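Local coordinates for protein putative hydrolase (Campylobacter jejuni, PDB 3D6L) that forms a hexameric hot dog fold thioesterase, probably hydrolysing the thioester bond of long-chain fatty acyl-CoA substrates, at residues S114-R117 with D118-N122. Numbering follows the deposited sequence.
Sequences SVTR and DGKKN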
loop_
_atom_site.group_PDB
_atom_site.type_symbol
_atom_site.label_atom_id
_atom_site.label_comp_id
_atom_site.label_asym_id
_atom_site.label_seq_id
_atom_site.Cartn_x
_atom_site.Cartn_y
_atom_site.Cartn_z
ATOM N N SER A 114 21.280 -7.085 19.146
ATOM C CA SER A 114 22.101 -7.581 18.053
ATOM C C SER A 114 21.938 -9.101 17.970
ATOM O O SER A 114 22.151 -9.807 18.954
ATOM C CB SER A 114 23.555 -7.180 18.267
ATOM O OG SER A 114 24.392 -8.303 18.423
ATOM N N VAL A 115 21.520 -9.591 16.810
ATOM C CA VAL A 115 21.218 -11.011 16.647
ATOM C C VAL A 115 21.841 -11.590 15.389
ATOM O O VAL A 115 22.200 -10.856 14.460
ATOM C CB VAL A 115 19.683 -11.300 16.608
ATOM C CG1 VAL A 115 19.053 -11.074 17.968
ATOM C CG2 VAL A 115 18.989 -10.474 15.540
ATOM N N THR A 116 21.959 -12.915 15.372
ATOM C CA THR A 116 22.307 -13.659 14.170
ATOM C C THR A 116 21.156 -13.565 13.174
ATOM O O THR A 116 20.004 -13.366 13.555
ATOM C CB THR A 116 22.578 -15.149 14.484
ATOM O OG1 THR A 116 21.480 -15.691 15.230
ATOM C CG2 THR A 116 23.878 -15.315 15.291
ATOM N N ARG A 117 21.469 -13.721 11.895
ATOM C CA ARG A 117 20.452 -13.705 10.846
ATOM C C ARG A 117 19.273 -14.672 11.097
ATOM O O ARG A 117 18.228 -14.539 10.455
ATOM C CB ARG A 117 21.087 -13.877 9.443
ATOM C CG ARG A 117 21.690 -15.262 9.094
ATOM C CD ARG A 117 22.935 -15.699 9.935
ATOM N NE ARG A 117 23.768 -14.577 10.382
ATOM C CZ ARG A 117 24.734 -14.660 11.298
ATOM N NH1 ARG A 117 25.418 -13.574 11.646
ATOM N NH2 ARG A 117 25.019 -15.824 11.872
ATOM N N ASP A 118 19.424 -15.609 12.043
ATOM C CA ASP A 118 18.313 -16.503 12.435
ATOM C C ASP A 118 17.674 -16.157 13.799
ATOM O O ASP A 118 16.830 -16.895 14.318
ATOM C CB ASP A 118 18.699 -18.001 12.292
ATOM C CG ASP A 118 19.096 -18.672 13.624
ATOM O OD1 ASP A 118 18.740 -19.868 13.811
ATOM O OD2 ASP A 118 19.760 -18.028 14.479
ATOM N N GLY A 119 18.090 -15.025 14.363
ATOM C CA GLY A 119 17.416 -14.421 15.512
ATOM C C GLY A 119 17.894 -14.786 16.906
ATOM O O GLY A 119 17.169 -14.571 17.883
ATOM N N LYS A 120 19.102 -15.333 17.018
ATOM C CA LYS A 120 19.670 -15.651 18.335
ATOM C C LYS A 120 20.603 -14.536 18.786
ATOM O O LYS A 120 21.278 -13.916 17.964
ATOM C CB LYS A 120 20.387 -17.002 18.321
ATOM C CG LYS A 120 19.477 -18.178 17.932
ATOM C CD LYS A 120 20.078 -19.534 18.332
ATOM C CE LYS A 120 19.723 -19.923 19.782
ATOM N NZ LYS A 120 20.366 -21.203 20.196
ATOM N N LYS A 121 20.636 -14.275 20.089
ATOM C CA LYS A 121 21.459 -13.188 20.622
ATOM C C LYS A 121 22.915 -13.286 20.171
ATOM O O LYS A 121 23.540 -14.345 20.253
ATOM C CB LYS A 121 21.346 -13.088 22.145
ATOM C CG LYS A 121 20.094 -12.339 22.597
ATOM C CD LYS A 121 20.016 -12.160 24.110
ATOM C CE LYS A 121 18.795 -11.315 24.481
ATOM N NZ LYS A 121 18.616 -11.171 25.964
ATOM N N ASN A 122 23.417 -12.168 19.659
ATOM C CA ASN A 122 24.779 -12.047 19.156
ATOM C C ASN A 122 25.495 -11.017 20.032
ATOM O O ASN A 122 25.127 -9.848 20.019
ATOM C CB ASN A 122 24.738 -11.599 17.679
ATOM C CG ASN A 122 26.086 -11.745 16.950
ATOM O OD1 ASN A 122 27.088 -12.179 17.527
ATOM N ND2 ASN A 122 26.105 -11.373 15.665
#
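Thr116 and Gly119 close a type I beta turn that reverses the chain and follows strand 100-115 of the hot dog sheet. Gly119 N donates to Thr116 O at 2.7 Å, with an N-H...O angle of 161°. Beyond the turn, Thr116 N bonds Lys120 O at 2.9 Å, and Asn122 N bonds Ser114 O at 2.8 Å. These two bonds flank the single bridge between Val115 and Lys121, whose CA atoms lie 4.5 Å apart. With chi1 at 52°, Thr116 OG1 sits between its own N and carbonyl carbon and accepts from Lys120 N at 3.0 Å. The Asp118 carboxylate lies alongside, pointing the same way, and is a possible acceptor for that hydroxyl's proton. Arg117 bends back so that one guanidinium face lies over Thr116 CB, while NH1 forms a salt bridge with Glu47, and Val115 packs on Arg48 and Val50 of the neighbouring strand 48-58. Val115 CA also approaches Lys120 O, at 3.2 Å, in a CA-H...O contact.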